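Local coordinates for protein lipase, class 3 (Penicillium roqueforti FM164, PDB 6L7N) that probably hydrolyses ester bonds of lipids such as triacylglycerols, as a fungal class 3 lipase of the alpha/beta-hydrolase fold, at residues Y86-W91 and G145-A150; Y171-P176 and K262-K267; V203-L208 and L255-A260; D239-I242 and N247-T250. All coordinates share one frame; numbering follows the deposited sequence.

Contact 1. Residues Y86-W91 and G145-A150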
# COMPACT_ATOMS: atom_id res chain seq x y z
N TYR A 86 8.96 9.33 -3.45
CA TYR A 86 8.72 9.23 -4.88
C TYR A 86 10.01 9.12 -5.69
O TYR A 86 9.96 9.13 -6.92
CB TYR A 86 7.86 10.40 -5.38
CG TYR A 86 8.25 11.77 -4.87
CD1 TYR A 86 9.30 12.48 -5.44
CD2 TYR A 86 7.53 12.38 -3.84
CE1 TYR A 86 9.65 13.74 -4.98
CE2 TYR A 86 7.87 13.64 -3.37
CZ TYR A 86 8.93 14.31 -3.95
OH TYR A 86 9.29 15.57 -3.51
N SER A 87 11.16 8.99 -5.03
CA SER A 87 12.41 8.66 -5.72
C SER A 87 12.52 7.15 -5.91
O SER A 87 13.40 6.49 -5.35
CB SER A 87 13.60 9.20 -4.93
OG SER A 87 13.52 10.61 -4.83
N VAL A 88 11.60 6.60 -6.71
CA VAL A 88 11.48 5.14 -6.81
C VAL A 88 12.44 4.56 -7.85
O VAL A 88 13.03 3.50 -7.62
CB VAL A 88 10.02 4.74 -7.11
CG1 VAL A 88 9.84 3.21 -7.04
CG2 VAL A 88 9.08 5.41 -6.11
N ARG A 89 12.62 5.23 -8.99
CA ARG A 89 13.58 4.72 -9.97
C ARG A 89 14.96 4.54 -9.35
O ARG A 89 15.64 3.54 -9.60
CB ARG A 89 13.65 5.65 -11.19
CG ARG A 89 14.60 5.13 -12.29
CD ARG A 89 14.72 6.12 -13.46
NE ARG A 89 13.40 6.43 -14.01
CZ ARG A 89 12.83 5.76 -15.00
NH1 ARG A 89 11.63 6.13 -15.43
NH2 ARG A 89 13.45 4.74 -15.58
N ASN A 90 15.39 5.50 -8.53
CA ASN A 90 16.71 5.38 -7.91
C ASN A 90 16.75 4.23 -6.93
O ASN A 90 17.80 3.60 -6.75
CB ASN A 90 17.10 6.68 -7.22
CG ASN A 90 17.41 7.77 -8.20
OD1 ASN A 90 17.09 7.64 -9.39
ND2 ASN A 90 18.00 8.86 -7.73
N TRP A 91 15.61 3.94 -6.29
CA TRP A 91 15.50 2.80 -5.39
C TRP A 91 15.67 1.50 -6.16
O TRP A 91 16.45 0.63 -5.75
CB TRP A 91 14.14 2.88 -4.67
CG TRP A 91 13.85 1.84 -3.65
CD1 TRP A 91 14.13 1.89 -2.31
CD2 TRP A 91 13.19 0.59 -3.88
NE1 TRP A 91 13.71 0.73 -1.69
CE2 TRP A 91 13.12 -0.08 -2.63
CE3 TRP A 91 12.65 -0.02 -5.01
CZ2 TRP A 91 12.54 -1.35 -2.50
CZ3 TRP A 91 12.07 -1.28 -4.88
CH2 TRP A 91 12.01 -1.92 -3.63
N GLY A 145 -1.76 1.86 0.41
CA GLY A 145 -0.71 2.67 -0.20
C GLY A 145 -0.31 2.08 -1.53
O GLY A 145 -0.74 0.99 -1.90
N HIS A 146 0.54 2.82 -2.23
CA HIS A 146 1.06 2.41 -3.52
C HIS A 146 2.58 2.56 -3.48
O HIS A 146 3.10 3.42 -2.77
CB HIS A 146 0.46 3.27 -4.67
CG HIS A 146 1.13 3.11 -5.99
ND1 HIS A 146 2.04 4.03 -6.48
CD2 HIS A 146 1.01 2.15 -6.95
CE1 HIS A 146 2.46 3.64 -7.68
NE2 HIS A 146 1.84 2.51 -7.99
N SER A 147 3.27 1.71 -4.22
CA SER A 147 4.73 1.84 -4.39
C SER A 147 5.39 1.67 -3.02
O SER A 147 4.95 0.83 -2.23
CB SER A 147 5.04 3.16 -5.08
OG SER A 147 6.40 3.23 -5.45
N LEU A 148 6.46 2.42 -2.71
CA LEU A 148 7.10 2.30 -1.40
C LEU A 148 6.11 2.59 -0.28
O LEU A 148 6.21 1.99 0.80
CB LEU A 148 8.31 3.24 -1.31
CG LEU A 148 9.30 3.10 -2.47
CD1 LEU A 148 10.58 3.91 -2.22
CD2 LEU A 148 9.60 1.64 -2.71
N GLY A 149 5.13 3.47 -0.51
CA GLY A 149 4.10 3.67 0.49
C GLY A 149 3.34 2.39 0.81
O GLY A 149 2.97 2.14 1.96
N ALA A 150 3.11 1.56 -0.21
CA ALA A 150 2.47 0.27 0.04
C ALA A 150 3.32 -0.59 0.98
O ALA A 150 2.79 -1.29 1.85
CB ALA A 150 2.20 -0.44 -1.28

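Contact 2. Residues Y171-P176 and K262-K267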
# COMPACT_ATOMS: atom_id res chain seq x y z
N TYR A 171 -4.57 -2.80 1.58
CA TYR A 171 -4.57 -2.68 0.12
C TYR A 171 -3.22 -2.11 -0.27
O TYR A 171 -2.96 -0.91 -0.09
CB TYR A 171 -5.72 -1.81 -0.37
CG TYR A 171 -7.05 -2.50 -0.22
CD1 TYR A 171 -7.77 -2.39 0.96
CD2 TYR A 171 -7.59 -3.25 -1.25
CE1 TYR A 171 -8.98 -3.03 1.11
CE2 TYR A 171 -8.80 -3.87 -1.12
CZ TYR A 171 -9.49 -3.76 0.06
OH TYR A 171 -10.71 -4.40 0.21
N ALA A 172 -2.35 -2.98 -0.79
CA ALA A 172 -0.95 -2.65 -1.04
C ALA A 172 -0.72 -2.75 -2.54
O ALA A 172 -0.53 -3.84 -3.08
CB ALA A 172 -0.03 -3.59 -0.25
N TYR A 173 -0.77 -1.61 -3.23
CA TYR A 173 -0.63 -1.60 -4.68
C TYR A 173 0.84 -1.43 -5.03
O TYR A 173 1.49 -0.49 -4.57
CB TYR A 173 -1.47 -0.47 -5.29
CG TYR A 173 -2.95 -0.63 -5.00
CD1 TYR A 173 -3.49 -0.18 -3.80
CD2 TYR A 173 -3.79 -1.24 -5.92
CE1 TYR A 173 -4.86 -0.35 -3.53
CE2 TYR A 173 -5.14 -1.41 -5.66
CZ TYR A 173 -5.67 -0.96 -4.46
OH TYR A 173 -7.04 -1.13 -4.21
N ALA A 174 1.36 -2.35 -5.85
CA ALA A 174 2.72 -2.26 -6.38
C ALA A 174 3.77 -2.34 -5.28
O ALA A 174 4.82 -1.70 -5.37
CB ALA A 174 2.91 -0.99 -7.21
N SER A 175 3.50 -3.11 -4.24
CA SER A 175 4.36 -3.11 -3.06
C SER A 175 5.65 -3.89 -3.33
O SER A 175 5.61 -4.96 -3.93
CB SER A 175 3.64 -3.76 -1.87
OG SER A 175 4.54 -3.90 -0.78
N PRO A 176 6.79 -3.40 -2.84
CA PRO A 176 7.98 -4.24 -2.71
C PRO A 176 7.71 -5.37 -1.73
O PRO A 176 6.72 -5.37 -0.99
CB PRO A 176 9.05 -3.29 -2.16
CG PRO A 176 8.48 -1.89 -2.31
CD PRO A 176 6.99 -2.04 -2.30
N LYS A 262 3.35 2.72 -12.69
CA LYS A 262 2.46 3.83 -12.38
C LYS A 262 1.00 3.52 -12.65
O LYS A 262 0.12 4.26 -12.18
CB LYS A 262 2.92 5.08 -13.14
CG LYS A 262 4.39 5.39 -12.84
CD LYS A 262 4.57 6.85 -12.54
CE LYS A 262 5.95 7.39 -12.88
NZ LYS A 262 5.93 8.90 -12.94
N TRP A 263 0.71 2.43 -13.35
CA TRP A 263 -0.61 2.14 -13.89
C TRP A 263 -1.24 0.97 -13.12
O TRP A 263 -1.10 -0.19 -13.50
CB TRP A 263 -0.50 1.86 -15.39
CG TRP A 263 -0.14 3.11 -16.14
CD1 TRP A 263 1.10 3.46 -16.63
CD2 TRP A 263 -1.01 4.21 -16.44
NE1 TRP A 263 1.03 4.69 -17.24
CE2 TRP A 263 -0.25 5.17 -17.14
CE3 TRP A 263 -2.37 4.46 -16.20
CZ2 TRP A 263 -0.81 6.37 -17.59
CZ3 TRP A 263 -2.91 5.65 -16.65
CH2 TRP A 263 -2.13 6.59 -17.34
N TYR A 264 -1.94 1.30 -12.04
CA TYR A 264 -2.65 0.33 -11.21
C TYR A 264 -4.09 0.83 -11.15
O TYR A 264 -4.44 1.56 -10.22
CB TYR A 264 -2.02 0.19 -9.83
CG TYR A 264 -0.78 -0.71 -9.81
CD1 TYR A 264 0.40 -0.32 -10.44
CD2 TYR A 264 -0.80 -1.93 -9.17
CE1 TYR A 264 1.52 -1.12 -10.43
CE2 TYR A 264 0.32 -2.75 -9.15
CZ TYR A 264 1.47 -2.35 -9.79
OH TYR A 264 2.58 -3.17 -9.77
N PHE A 265 -4.88 0.44 -12.15
CA PHE A 265 -6.25 0.88 -12.40
C PHE A 265 -6.28 2.33 -12.88
O PHE A 265 -6.89 2.63 -13.92
CB PHE A 265 -7.14 0.69 -11.15
CG PHE A 265 -7.18 -0.72 -10.66
CD1 PHE A 265 -7.88 -1.69 -11.36
CD2 PHE A 265 -6.49 -1.09 -9.51
CE1 PHE A 265 -7.92 -3.00 -10.91
CE2 PHE A 265 -6.51 -2.40 -9.06
CZ PHE A 265 -7.23 -3.36 -9.76
N MET A 266 -5.66 3.24 -12.14
CA MET A 266 -5.49 4.63 -12.56
C MET A 266 -4.02 4.98 -12.60
O MET A 266 -3.15 4.17 -12.27
CB MET A 266 -6.22 5.60 -11.62
CG MET A 266 -7.73 5.42 -11.57
SD MET A 266 -8.17 3.87 -10.78
CE MET A 266 -9.87 4.14 -10.33
N LYS A 267 -3.73 6.22 -13.02
CA LYS A 267 -2.40 6.78 -12.86
C LYS A 267 -2.24 7.14 -11.39
O LYS A 267 -2.57 8.27 -10.99
CB LYS A 267 -2.21 8.00 -13.75
CG LYS A 267 -0.78 8.32 -14.06
CD LYS A 267 -0.71 9.33 -15.19
CE LYS A 267 0.19 10.47 -14.81
NZ LYS A 267 1.30 9.98 -13.95

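Contact 3. Residues V203-L208 and L255-A260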
# COMPACT_ATOMS: atom_id res chain seq x y z
N VAL A 203 9.16 -2.86 -9.39
CA VAL A 203 9.20 -2.54 -7.97
C VAL A 203 8.74 -3.72 -7.11
O VAL A 203 9.41 -4.03 -6.12
CB VAL A 203 8.41 -1.26 -7.68
CG1 VAL A 203 8.31 -1.00 -6.18
CG2 VAL A 203 9.10 -0.09 -8.39
N PRO A 204 7.64 -4.42 -7.43
CA PRO A 204 7.29 -5.61 -6.64
C PRO A 204 8.28 -6.76 -6.75
O PRO A 204 8.08 -7.78 -6.09
CB PRO A 204 5.92 -6.03 -7.21
CG PRO A 204 5.36 -4.76 -7.78
CD PRO A 204 6.55 -4.05 -8.34
N LYS A 205 9.29 -6.65 -7.60
CA LYS A 205 10.28 -7.72 -7.71
C LYS A 205 11.41 -7.58 -6.71
O LYS A 205 12.26 -8.47 -6.61
CB LYS A 205 10.84 -7.76 -9.14
CG LYS A 205 9.77 -7.97 -10.21
CD LYS A 205 10.37 -7.89 -11.59
CE LYS A 205 9.35 -8.15 -12.68
NZ LYS A 205 10.05 -8.31 -14.02
N LEU A 206 11.42 -6.50 -5.93
CA LEU A 206 12.50 -6.17 -5.02
C LEU A 206 11.98 -6.02 -3.59
O LEU A 206 10.82 -5.64 -3.38
CB LEU A 206 13.21 -4.89 -5.45
CG LEU A 206 14.10 -5.04 -6.71
CD1 LEU A 206 14.43 -3.70 -7.36
CD2 LEU A 206 15.38 -5.81 -6.42
N PRO A 207 12.80 -6.37 -2.59
CA PRO A 207 14.07 -7.10 -2.76
C PRO A 207 13.86 -8.50 -3.34
O PRO A 207 12.74 -8.96 -3.38
CB PRO A 207 14.63 -7.18 -1.34
CG PRO A 207 13.99 -6.06 -0.61
CD PRO A 207 12.64 -5.83 -1.23
N LEU A 208 14.92 -9.16 -3.81
CA LEU A 208 14.78 -10.41 -4.54
C LEU A 208 14.47 -11.58 -3.61
O LEU A 208 14.87 -11.59 -2.45
CB LEU A 208 16.06 -10.73 -5.31
CG LEU A 208 16.50 -9.61 -6.24
CD1 LEU A 208 17.91 -9.88 -6.75
CD2 LEU A 208 15.52 -9.46 -7.40
N LEU A 255 14.71 -1.61 -15.24
CA LEU A 255 14.25 -0.22 -15.29
C LEU A 255 13.47 0.08 -16.57
O LEU A 255 12.61 0.97 -16.59
CB LEU A 255 15.44 0.73 -15.18
CG LEU A 255 16.08 1.05 -13.83
CD1 LEU A 255 17.16 2.09 -14.03
CD2 LEU A 255 15.03 1.56 -12.86
N GLU A 256 13.76 -0.65 -17.66
CA GLU A 256 13.01 -0.41 -18.89
C GLU A 256 11.54 -0.77 -18.75
O GLU A 256 10.71 -0.33 -19.56
CB GLU A 256 13.65 -1.18 -20.05
CG GLU A 256 13.65 -2.67 -19.85
CD GLU A 256 12.64 -3.37 -20.74
OE1 GLU A 256 12.64 -4.62 -20.78
OE2 GLU A 256 11.85 -2.67 -21.40
N ASP A 257 11.17 -1.54 -17.73
CA ASP A 257 9.78 -1.87 -17.47
C ASP A 257 9.09 -0.87 -16.54
O ASP A 257 7.92 -1.08 -16.19
CB ASP A 257 9.67 -3.27 -16.85
CG ASP A 257 10.04 -4.38 -17.82
OD1 ASP A 257 9.91 -4.18 -19.04
OD2 ASP A 257 10.45 -5.47 -17.37
N PHE A 258 9.78 0.21 -16.17
CA PHE A 258 9.35 1.02 -15.03
C PHE A 258 7.98 1.65 -15.23
O PHE A 258 7.27 1.90 -14.24
CB PHE A 258 10.39 2.10 -14.73
CG PHE A 258 10.19 2.79 -13.40
CD1 PHE A 258 10.37 2.10 -12.21
CD2 PHE A 258 9.83 4.12 -13.34
CE1 PHE A 258 10.18 2.72 -11.00
CE2 PHE A 258 9.65 4.76 -12.13
CZ PHE A 258 9.82 4.05 -10.95
N GLU A 259 7.58 1.93 -16.48
CA GLU A 259 6.28 2.56 -16.69
C GLU A 259 5.15 1.73 -16.10
O GLU A 259 4.16 2.29 -15.61
CB GLU A 259 6.02 2.81 -18.17
CG GLU A 259 7.21 3.34 -18.93
CD GLU A 259 7.84 2.28 -19.85
OE1 GLU A 259 7.84 2.51 -21.08
OE2 GLU A 259 8.31 1.24 -19.32
N ALA A 260 5.30 0.40 -16.08
CA ALA A 260 4.22 -0.44 -15.56
C ALA A 260 3.93 -0.15 -14.09
O ALA A 260 2.88 -0.56 -13.59
CB ALA A 260 4.57 -1.91 -15.76
O HOH W 1 10.75 -5.63 -14.71

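Contact 4. Residues D239-I242 and N247-T250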
# COMPACT_ATOMS: atom_id res chain seq x y z
N ASP A 239 -1.21 -17.78 -5.65
CA ASP A 239 -1.36 -18.16 -4.24
C ASP A 239 -0.04 -18.36 -3.50
O ASP A 239 -0.06 -18.56 -2.29
CB ASP A 239 -2.23 -19.42 -4.12
CG ASP A 239 -3.57 -19.25 -4.81
OD1 ASP A 239 -4.02 -18.09 -4.94
OD2 ASP A 239 -4.20 -20.26 -5.21
N GLY A 240 1.10 -18.30 -4.18
CA GLY A 240 2.38 -18.42 -3.49
C GLY A 240 3.42 -17.55 -4.17
O GLY A 240 3.39 -17.36 -5.38
N ASP A 241 4.36 -17.04 -3.37
CA ASP A 241 5.42 -16.17 -3.88
C ASP A 241 6.58 -17.05 -4.30
O ASP A 241 7.49 -17.33 -3.51
CB ASP A 241 5.84 -15.13 -2.84
CG ASP A 241 6.93 -14.17 -3.37
OD1 ASP A 241 7.09 -14.08 -4.61
OD2 ASP A 241 7.61 -13.50 -2.57
N ILE A 242 6.56 -17.50 -5.55
CA ILE A 242 7.60 -18.35 -6.10
C ILE A 242 8.22 -17.67 -7.32
O ILE A 242 7.63 -16.78 -7.93
CB ILE A 242 7.06 -19.73 -6.48
CG1 ILE A 242 5.88 -19.53 -7.42
CG2 ILE A 242 6.62 -20.49 -5.23
CD1 ILE A 242 4.99 -20.71 -7.54
N ASN A 247 4.00 -11.68 -11.38
CA ASN A 247 4.90 -10.57 -11.69
C ASN A 247 6.35 -10.99 -11.56
O ASN A 247 7.17 -10.72 -12.45
CB ASN A 247 4.56 -9.38 -10.78
CG ASN A 247 5.63 -8.30 -10.75
OD1 ASN A 247 6.41 -8.21 -9.80
ND2 ASN A 247 5.66 -7.47 -11.78
N THR A 248 6.70 -11.73 -10.50
CA THR A 248 8.07 -12.19 -10.36
C THR A 248 8.45 -13.12 -11.51
O THR A 248 9.59 -13.07 -12.00
CB THR A 248 8.26 -12.89 -9.01
OG1 THR A 248 8.20 -11.92 -7.96
CG2 THR A 248 9.60 -13.61 -8.93
N GLY A 249 7.50 -13.94 -11.97
CA GLY A 249 7.78 -14.84 -13.07
C GLY A 249 8.10 -14.12 -14.37
O GLY A 249 8.73 -14.71 -15.25
N THR A 250 7.68 -12.86 -14.51
CA THR A 250 8.06 -12.13 -15.73
C THR A 250 9.56 -11.87 -15.87
O THR A 250 9.98 -11.40 -16.93
CB THR A 250 7.32 -10.79 -15.81
OG1 THR A 250 7.84 -9.89 -14.82
CG2 THR A 250 5.84 -11.01 -15.60

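Contact 1. Residues Y86-W91 and G145-A150
L148 sets both its methyls against one face of the W91 indole. Its CD2 lies 3.9 Å from the centroid of the six-membered ring, only 12° off the ring normal, a CH-pi contact over the face, while L148 CD1 reaches the five-membered ring at 4.1 Å from W91 CD1. A forked leucine suits a two-ring partner, and the side chains slide past each other in opposite directions. V88 CG2 sits against S147 OG at 3.5 Å and only loosely beside L148 CG, at 4.3 Å. The S147 hydroxyl has its hydrogen-bond partner in H261 NE2. Residues G145 to G149 spell the GxSxG pattern of a nucleophile elbow, a sharp turn between strand 140-146 and helix 148-161, and S147 is probably the nucleophile of a Ser-His-Asp triad with H261 and D201. The turn holds S147 at a positive phi of 63°. A CB on G145 would clash with G149 O, and one on G149 would be crowded by H146 O, so both positions suit glycine. With an alanine at W91, the L148 methyls would probably lose their aromatic cover and a gap would open beside the elbow. No hydrogen bond crosses between the two segments. The outer side differs in character, for Y86 and S87 point away from the elbow, and with R89 and N90 they are exposed to solvent.

Contact 2. Residues Y171-P176 and K262-K267
A174 presses its single methyl onto the face of Y264, CB lying 3.7 Å from the ring centroid and displaced toward the hydroxyl end, 3.3 Å from Y264 CZ. The A174 backbone shares in this close fit, its N being 3.5 Å from Y264 CE2. A phi of 64° aims CB at the ring, and alanine suits the place by its smallness, since a methyl only 3.2 Å above the ring plane has little space to grow. Y173 extends the contact at two points: its CB is 4.2 Å from Y264 CD2, and its ring edge meets that of F265, CE2 to CE2 at 3.8 Å, the side chains crossing at about a right angle.

Farther out, Y264 OH is hydrogen-bonded to D201 OD2, the probable acid of the catalytic triad, and Y173 OH to F12 O. A phenylalanine in place of Y264 would keep the apolar face but is likely to leave D201 without this hydroxyl, less firmly positioned. The backbone reverses at F265 (phi 71°), with Y264 N bonded to M266 O, and the CB atoms of Y264 and F265 both point toward 171-176.

Strand 169-173 runs between strands 140-146 and 193-198, while helix 6-22 meets Y173 through W15 and V16 and F265 through D13.

Contact 3. Residues V203-L208 and L255-A260
V203 and F258 have the nearest CA atoms, 7.9 Å apart, and both belong to short 3-10 turns. In 203-208 the turn is closed by L206 N bonding V203 O, and a cis peptide precedes P207; in 255-260, F258 N reaches L255 O at 3.0 Å. No direct hydrogen bond joins the two loops, so side chains bridge them.

The apolar bridge is slender: V203 CG2 stands 4.0 Å from F258 CE1, approaching the ring obliquely. F258 CG lies anti to its backbone N (chi1 -167°), which brings the ring's end nearer to V203 than its CB direction alone suggests. V203 N also bonds D201 OD1 and its side chain touches H261, so these loops lie beside the probable triad. The polar bridge is longer. K205, its chain almost fully extended, stops with NZ 4.4 Å from D257 OD2, too far for a salt bridge; a water spans the gap, accepting from K205 NZ at 2.9 Å and lying 2.7 Å from D257 OD2, to which it can donate. G251 O and T250 OG1 also bond K205 NZ.

A long lysine therefore suits a buried spot where one ammonium group can serve several oxygens. Its positive charge would favour an ionised D257, and may partly offset the nearness of D257 OD1 to D200 OD2.

Contact 4. Residues D239-I242 and N247-T250
T248 meets D241 and I242 with its two branches, and the direct contact is light packing. Its CG2 methyl stands 3.9 Å from I242 O, and its OG1 is 4.1 Å from D241 OD1, too long for a hydrogen bond. Threonine suits the place by laying a methyl against I242 O while its hydroxyl makes a weak hydrogen bond with R177 NH2. With chi1 at -178° the D241 carboxylate swings across toward T248, and the two side chains cross at about a right angle. The contact closes the short connection from strand 235-238, an edge strand of the main sheet, into helix 246-249, at the surface of the protein.

Hydrogen bonds work inside each segment. D241 is the centre of an inverse gamma turn, with a weak bond of 3.2 Å from I242 N to G240 O. In 247-250, N247 O accepts twice from T250, at 3.0 Å from its N and at 2.6 Å from T250 OG1; the hydroxyl donor lies in the carbonyl plane, with a C=O...donor angle of 153°. Beyond the segments, N247 ND2 bonds T199 O and D201 O.

Charge supplies the firmer tie. D241 OD2 forms a salt bridge with R177 NE and also accepts from H215 N. One guanidinium thus serves both segments. Since the carboxylate and the T248 hydroxyl do not bond each other, R177 links the two, firmly to D241 and weakly to T248, and its positive charge would probably stabilise D241 in its ionised form.

Contacts 1, 2 and 3 cluster, their centres 10 to 12 Å apart, while contact 4 lies towards the surface, about 13 Å from contact 3 and 20 Å from contact 1, centre to centre. Contacts 1 and 2 share the central sheet: strands 140-146 and 169-173 are neighbours in it, and S147 N probably bonds Y173 O. Along the chain contact 1 closes first; the segments of contact 2 then bracket contact 3, which in turn brackets contact 4. V203 packs on V88, tying contact 3 to contact 1. The loop 262-267 thus returns to the sheet, consistent with an alpha/beta-hydrolase that gathers its probable triad from separate loops.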